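Local coordinates for protein binding component of ABC transporter (Wolinella succinogenes, PDB 3K4U) that binds lysine and probably serves as the extracellular solute-binding component of an ABC transporter for amino acids, at residues E[77-80]-E[81-85]; E[37-41]-E[42-46]; E[221-225]-E[226-230]. All blocks are in the same frame, centred on the assembly; numbering follows the deposited sequence.

Contact 1 (E[77-80]-E[81-85]); sequences ERNL and RVNFV. With LYS (lysine), chain K.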
# COMPACT_ATOMS: atom_id res chain seq x y z
N GLU E 77 -34.25 -7.08 0.99
CA GLU E 77 -35.66 -7.20 0.70
C GLU E 77 -36.07 -6.25 -0.44
O GLU E 77 -36.78 -6.66 -1.36
CB GLU E 77 -36.44 -6.89 1.96
CG GLU E 77 -37.81 -7.45 2.04
CD GLU E 77 -38.49 -7.02 3.32
OE1 GLU E 77 -39.75 -6.89 3.32
OE2 GLU E 77 -37.78 -6.77 4.33
N ARG E 78 -35.61 -5.01 -0.41
CA ARG E 78 -35.93 -4.10 -1.50
C ARG E 78 -35.16 -4.48 -2.74
O ARG E 78 -35.66 -4.30 -3.86
CB ARG E 78 -35.55 -2.67 -1.15
CG ARG E 78 -36.49 -1.99 -0.25
CD ARG E 78 -35.81 -0.82 0.38
NE ARG E 78 -36.50 -0.40 1.60
CZ ARG E 78 -36.18 0.69 2.30
NH1 ARG E 78 -35.19 1.47 1.88
NH2 ARG E 78 -36.84 1.01 3.41
N ASN E 79 -33.92 -4.96 -2.56
CA ASN E 79 -33.01 -5.17 -3.67
C ASN E 79 -33.55 -6.30 -4.49
O ASN E 79 -33.14 -6.48 -5.62
CB ASN E 79 -31.60 -5.43 -3.19
CG ASN E 79 -30.53 -5.29 -4.30
OD1 ASN E 79 -29.35 -5.26 -4.02
ND2 ASN E 79 -30.94 -5.24 -5.53
N LEU E 80 -34.49 -7.03 -3.91
CA LEU E 80 -35.22 -8.05 -4.64
C LEU E 80 -36.12 -7.47 -5.75
O LEU E 80 -36.43 -8.16 -6.74
CB LEU E 80 -36.04 -8.90 -3.66
CG LEU E 80 -35.30 -10.07 -2.97
CD1 LEU E 80 -36.18 -10.72 -1.89
CD2 LEU E 80 -34.79 -11.16 -3.94
N ARG E 81 -36.51 -6.20 -5.59
CA ARG E 81 -37.58 -5.61 -6.40
C ARG E 81 -37.11 -4.53 -7.36
O ARG E 81 -37.61 -4.46 -8.49
CB ARG E 81 -38.71 -5.11 -5.51
CG ARG E 81 -39.31 -6.19 -4.65
CD ARG E 81 -40.68 -5.82 -4.12
NE ARG E 81 -40.64 -4.85 -3.02
CZ ARG E 81 -41.47 -3.82 -2.88
NH1 ARG E 81 -42.42 -3.57 -3.79
NH2 ARG E 81 -41.34 -3.00 -1.83
N VAL E 82 -36.16 -3.71 -6.90
CA VAL E 82 -35.40 -2.81 -7.75
C VAL E 82 -33.90 -3.12 -7.68
O VAL E 82 -33.50 -3.89 -6.79
CB VAL E 82 -35.66 -1.32 -7.37
CG1 VAL E 82 -37.07 -0.91 -7.77
CG2 VAL E 82 -35.43 -1.04 -5.88
N ASN E 83 -33.08 -2.51 -8.55
CA ASN E 83 -31.62 -2.62 -8.50
C ASN E 83 -31.08 -1.35 -7.90
O ASN E 83 -31.66 -0.26 -8.09
CB ASN E 83 -30.96 -2.71 -9.87
CG ASN E 83 -31.12 -4.04 -10.54
OD1 ASN E 83 -31.24 -5.09 -9.91
ND2 ASN E 83 -31.09 -4.01 -11.85
N PHE E 84 -29.94 -1.47 -7.20
CA PHE E 84 -29.31 -0.33 -6.59
C PHE E 84 -27.96 -0.02 -7.19
O PHE E 84 -27.30 -0.89 -7.71
CB PHE E 84 -29.10 -0.61 -5.15
CG PHE E 84 -30.30 -0.37 -4.32
CD1 PHE E 84 -30.63 0.93 -3.95
CD2 PHE E 84 -31.08 -1.41 -3.88
CE1 PHE E 84 -31.71 1.17 -3.17
CE2 PHE E 84 -32.17 -1.17 -3.09
CZ PHE E 84 -32.49 0.13 -2.75
N VAL E 85 -27.60 1.25 -7.13
CA VAL E 85 -26.34 1.75 -7.60
C VAL E 85 -25.35 1.73 -6.42
O VAL E 85 -25.78 1.85 -5.28
CB VAL E 85 -26.55 3.19 -8.11
CG1 VAL E 85 -25.26 3.98 -8.13
CG2 VAL E 85 -27.13 3.14 -9.49
N LYS K . -32.96 5.38 5.05
CA LYS K . -34.38 5.50 5.31
C LYS K . -35.06 4.32 4.65
O LYS K . -34.59 3.85 3.62
CB LYS K . -34.93 6.80 4.71
CG LYS K . -36.22 7.29 5.33
CD LYS K . -37.06 7.97 4.30
CE LYS K . -38.20 8.79 4.92
NZ LYS K . -38.83 9.71 3.94
OXT LYS K . -36.09 3.83 5.12

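Contact 2 (E[37-41]-E[42-46]); sequences EMAKA and MGVKL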
# COMPACT_ATOMS: atom_id res chain seq x y z
N GLU E 37 -27.25 17.57 -10.78
CA GLU E 37 -25.95 17.26 -11.44
C GLU E 37 -26.09 16.15 -12.45
O GLU E 37 -25.65 16.25 -13.59
CB GLU E 37 -24.86 16.85 -10.42
CG GLU E 37 -24.23 17.99 -9.61
CD GLU E 37 -23.39 18.95 -10.45
OE1 GLU E 37 -22.80 18.53 -11.49
OE2 GLU E 37 -23.32 20.15 -10.09
N MSE E 38 -26.70 15.06 -11.99
CA MSE E 38 -26.93 13.93 -12.82
C MSE E 38 -27.66 14.34 -14.09
O MSE E 38 -27.30 13.91 -15.18
CB MSE E 38 -27.70 12.91 -12.01
CG MSE E 38 -27.85 11.62 -12.71
SE MSE E 38 -29.10 10.43 -11.83
CE MSE E 38 -28.21 10.29 -10.08
N ALA E 39 -28.68 15.19 -13.98
CA ALA E 39 -29.45 15.52 -15.19
C ALA E 39 -28.65 16.32 -16.21
O ALA E 39 -28.73 16.06 -17.42
CB ALA E 39 -30.74 16.19 -14.86
N LYS E 40 -27.87 17.29 -15.72
CA LYS E 40 -26.91 18.06 -16.55
C LYS E 40 -25.94 17.12 -17.29
O LYS E 40 -25.84 17.16 -18.51
CB LYS E 40 -26.12 19.03 -15.68
CG LYS E 40 -26.12 20.48 -16.10
CD LYS E 40 -24.78 20.88 -16.73
CE LYS E 40 -24.87 21.04 -18.27
NZ LYS E 40 -25.33 22.43 -18.71
N ALA E 41 -25.25 16.27 -16.54
CA ALA E 41 -24.32 15.29 -17.11
C ALA E 41 -24.93 14.42 -18.23
O ALA E 41 -24.24 14.10 -19.21
CB ALA E 41 -23.75 14.41 -15.99
N MSE E 42 -26.20 14.05 -18.10
CA MSE E 42 -26.91 13.35 -19.17
C MSE E 42 -27.47 14.28 -20.26
O MSE E 42 -28.05 13.78 -21.23
CB MSE E 42 -28.10 12.53 -18.66
CG MSE E 42 -27.89 11.77 -17.38
SE MSE E 42 -29.51 10.71 -17.06
CE MSE E 42 -29.31 10.28 -15.19
N GLY E 43 -27.33 15.60 -20.10
CA GLY E 43 -27.76 16.57 -21.14
C GLY E 43 -29.28 16.58 -21.30
O GLY E 43 -29.81 16.44 -22.38
N VAL E 44 -29.99 16.74 -20.19
CA VAL E 44 -31.38 16.37 -20.13
C VAL E 44 -31.98 17.25 -19.04
O VAL E 44 -31.24 17.97 -18.34
CB VAL E 44 -31.49 14.83 -19.89
CG1 VAL E 44 -31.88 14.44 -18.43
CG2 VAL E 44 -32.35 14.15 -20.99
N LYS E 45 -33.31 17.25 -18.93
CA LYS E 45 -33.99 18.05 -17.90
C LYS E 45 -34.35 17.27 -16.63
O LYS E 45 -34.65 16.07 -16.69
CB LYS E 45 -35.24 18.72 -18.46
CG LYS E 45 -34.98 20.01 -19.25
CD LYS E 45 -36.30 20.75 -19.54
CE LYS E 45 -36.79 20.55 -20.97
NZ LYS E 45 -36.34 21.70 -21.87
N LEU E 46 -34.34 17.96 -15.50
CA LEU E 46 -34.79 17.40 -14.25
C LEU E 46 -36.27 17.69 -13.97
O LEU E 46 -36.69 18.85 -13.92
CB LEU E 46 -33.92 17.89 -13.09
CG LEU E 46 -34.28 17.42 -11.67
CD1 LEU E 46 -34.11 15.95 -11.52
CD2 LEU E 46 -33.50 18.14 -10.59

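Contact 3 (E[221-225]-E[226-230]); sequences ELYER and WFVDT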
# COMPACT_ATOMS: atom_id res chain seq x y z
N GLU E 221 -18.34 19.04 -1.99
CA GLU E 221 -19.04 20.31 -1.98
C GLU E 221 -20.51 20.11 -1.56
O GLU E 221 -20.93 20.56 -0.50
CB GLU E 221 -18.96 20.89 -3.39
CG GLU E 221 -19.22 22.36 -3.49
CD GLU E 221 -18.78 22.89 -4.85
OE1 GLU E 221 -19.46 23.81 -5.38
OE2 GLU E 221 -17.76 22.37 -5.37
N LEU E 222 -21.30 19.39 -2.36
CA LEU E 222 -22.67 19.21 -1.96
C LEU E 222 -22.71 18.72 -0.52
O LEU E 222 -23.57 19.18 0.26
CB LEU E 222 -23.42 18.26 -2.91
CG LEU E 222 -23.36 18.74 -4.36
CD1 LEU E 222 -24.17 17.85 -5.25
CD2 LEU E 222 -23.82 20.17 -4.52
N TYR E 223 -21.78 17.82 -0.16
CA TYR E 223 -21.72 17.27 1.20
C TYR E 223 -21.57 18.35 2.28
O TYR E 223 -22.36 18.42 3.22
CB TYR E 223 -20.63 16.20 1.37
CG TYR E 223 -20.71 15.59 2.73
CD1 TYR E 223 -21.62 14.56 3.00
CD2 TYR E 223 -19.93 16.09 3.80
CE1 TYR E 223 -21.75 14.02 4.30
CE2 TYR E 223 -20.06 15.57 5.11
CZ TYR E 223 -20.96 14.53 5.35
OH TYR E 223 -21.11 13.97 6.61
N GLU E 224 -20.56 19.18 2.15
CA GLU E 224 -20.34 20.28 3.07
C GLU E 224 -21.63 21.08 3.15
O GLU E 224 -22.21 21.26 4.23
CB GLU E 224 -19.17 21.18 2.60
CG GLU E 224 -17.79 20.72 3.05
CD GLU E 224 -17.11 21.71 4.02
OE1 GLU E 224 -15.94 22.11 3.76
OE2 GLU E 224 -17.74 22.08 5.05
N ARG E 225 -22.09 21.51 1.99
CA ARG E 225 -23.26 22.36 1.91
C ARG E 225 -24.45 21.88 2.71
O ARG E 225 -25.09 22.72 3.30
CB ARG E 225 -23.69 22.59 0.46
CG ARG E 225 -25.13 23.05 0.35
CD ARG E 225 -25.22 24.09 -0.70
NE ARG E 225 -25.29 23.55 -2.05
CZ ARG E 225 -24.36 23.75 -2.99
NH1 ARG E 225 -24.54 23.26 -4.22
NH2 ARG E 225 -23.25 24.44 -2.73
N TRP E 226 -24.74 20.57 2.72
CA TRP E 226 -25.96 20.06 3.35
C TRP E 226 -25.78 19.41 4.69
O TRP E 226 -26.67 19.46 5.56
CB TRP E 226 -26.69 19.09 2.43
CG TRP E 226 -27.13 19.77 1.20
CD1 TRP E 226 -26.52 19.75 -0.00
CD2 TRP E 226 -28.25 20.66 1.06
NE1 TRP E 226 -27.19 20.56 -0.89
CE2 TRP E 226 -28.26 21.13 -0.26
CE3 TRP E 226 -29.26 21.09 1.94
CZ2 TRP E 226 -29.24 22.01 -0.75
CZ3 TRP E 226 -30.24 22.00 1.45
CH2 TRP E 226 -30.22 22.44 0.12
N PHE E 227 -24.61 18.80 4.89
CA PHE E 227 -24.41 17.98 6.06
C PHE E 227 -23.56 18.61 7.14
O PHE E 227 -23.47 18.09 8.25
CB PHE E 227 -23.74 16.72 5.63
CG PHE E 227 -24.62 15.79 4.94
CD1 PHE E 227 -25.40 14.90 5.66
CD2 PHE E 227 -24.67 15.77 3.56
CE1 PHE E 227 -26.20 14.02 5.02
CE2 PHE E 227 -25.49 14.86 2.89
CZ PHE E 227 -26.26 14.00 3.62
N VAL E 228 -22.90 19.71 6.80
CA VAL E 228 -21.96 20.32 7.71
C VAL E 228 -22.36 21.76 8.00
O VAL E 228 -22.62 22.11 9.17
CB VAL E 228 -20.54 20.25 7.14
CG1 VAL E 228 -19.61 21.26 7.82
CG2 VAL E 228 -20.01 18.80 7.25
N ASP E 229 -22.42 22.59 6.96
CA ASP E 229 -22.69 23.99 7.22
C ASP E 229 -24.17 24.31 7.34
O ASP E 229 -25.01 23.61 6.78
CB ASP E 229 -21.90 24.92 6.29
CG ASP E 229 -22.45 25.00 4.89
OD1 ASP E 229 -23.71 25.10 4.74
OD2 ASP E 229 -21.61 24.99 3.94
N THR E 230 -24.47 25.36 8.06
CA THR E 230 -25.79 25.70 8.50
C THR E 230 -26.65 26.65 7.70
O THR E 230 -27.78 26.87 8.03
CB THR E 230 -25.62 26.26 9.89
OG1 THR E 230 -24.38 26.95 9.95
CG2 THR E 230 -25.56 25.16 10.85

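Contact 1 (E[77-80]-E[81-85])
Asn-79 lies against Phe-84 where the short helix 76-79 gives way to strand 83-84, its CG 3.9 Å from CD2 of the ring. The carboxamide meets the ring at its edge, the two planes 87° apart. With CG anti to the backbone N (chi1 -165°), the amide swings back over the turn, and ND2 donates to Val-82 O at 3.2 Å, on a lone pair in the carbonyl plane, though the acceptor is tilted from the amide plane and the bond is bent. The stronger partner of ND2 is OD1 of Asn-204 of the second subunit. A leucine in place of Asn-79 would probably leave both Val-82 O and that Asn-204 without their amide donor. Met-72, Ile-74 and Ala-194 also pack on Phe-84. The helix-to-strand turn itself is fastened by Arg-78 O, which accepts from Arg-81 N at 2.7 Å and from Val-82 N at 3.1 Å. The arginine reaches into the ligand pocket: its extended chain brings NH1 to O of the bound lysine at 3.0 Å, nearly straight at 173°, and NH2 to OXT in a weak bond of 3.4 Å, the paired grip on a ligand carboxylate familiar from amino-acid-binding proteins of this family. The solvent side is looser: Glu-77 and Arg-81 are exposed, and Glu-77 OE1 stays 6.6 Å from Arg-81 NH2, too far for a salt bridge.

Contact 2 (E[37-41]-E[42-46])
This is a local contact at a helix end: a Schellman motif in which Gly-43 and Val-44 turn back on Lys-40 and Ala-39, closing helix 30-41 before the chain enters strand 45-50. Strand 45-50 runs parallel to the neighbouring strand 6-11, so the turn belongs to a beta-alpha-beta crossover. Gly-43 adopts positive phi (68°), which breaks the helix. Three backbone donors follow one another round the end. Met-42 N makes an ordinary helical bond to Met-38 O at 3.1 Å, and Gly-43 N reaches Lys-40 O at 2.7 Å, coming from above the carbonyl plane. Val-44 N then turns to Ala-39 O in a weak bond of 3.1 Å. On the inner side, Met-38 and Met-42, both built as selenomethionine, run side by side and point the same way. A CG placed anti to the backbone N (chi1 -173°) lays Met-38 alongside Met-42, whose own chain is extended beyond CG. Leu-7 of strand 6-11 and Trp-205 of helix 200-216 touch both of them, so the pair sits between helix 200-216 and strand 6-11. Ala-41 packs on Gln-76 of the third subunit. Ala-39 meets the outgoing chain with a single methyl, its CB 4.1 Å from Val-44 CG1 and 4.0 Å from Leu-46 CB.

Contact 3 (E[221-225]-E[226-230])
Tyr-223 reaches along its helix to Phe-227, one turn on. Its CB starts out away from the following turn, but CG set anti to the backbone N (chi1 -175°) brings the ring back. CG comes 4.1 Å from Phe-227 CD2, CD1 faces that same CD2, and CE1 lies over the face of the phenylalanine, near its CG. On the far side of the ring CE2 meets Val-228 CG2 at 3.9 Å, obliquely. CZ sits 3.6 Å from Phe-227 CB, and the OH passes 3.9 Å from the same atom. The planes are near parallel, 11° apart, yet slid so far that the rings barely overlap; Phe-227 CB instead makes a CH-pi contact, 3.7 Å from the tyrosine centroid. Phe-18 and Phe-30 meet Phe-227 edge-to-face, extending the aromatic cluster. All this lies in the last turns of helix 218-228. Val-228 N makes the ordinary helical bond to Glu-224 O at 3.1 Å, while Asp-229 N reaches the same oxygen at 3.0 Å from the opposite face of its carbonyl plane, the wider pi-type bond. Round the helix, Arg-225 runs alongside Trp-226 with its CG over the face of the five-membered ring, 3.6 Å from the centroid, a CH-pi contact; Trp-226 NE1 is hydrogen-bonded to Asp-33 OD2.

How the contacts relate
Along the chain the order is contact 2, contact 1, contact 3. Contacts 1 and 2 have centres about 23 Å apart, and both are places where a helix hands over to a strand; helix 200-216 touches each, through Val-85 in one and Met-38 and Met-42 in the other. Contact 3, on helix 218-228, has its centre about 21 Å from that of contact 2, and the two come within about 4 Å at their nearest atoms without meeting. They lie at either end of helix 30-41: Phe-30 and Asp-33 meet contact 3, and contact 2 closes the far end. Contact 1, about 28 Å from contact 3 between centres and across the middle of the chain, alone gives the lysine pocket its arginine.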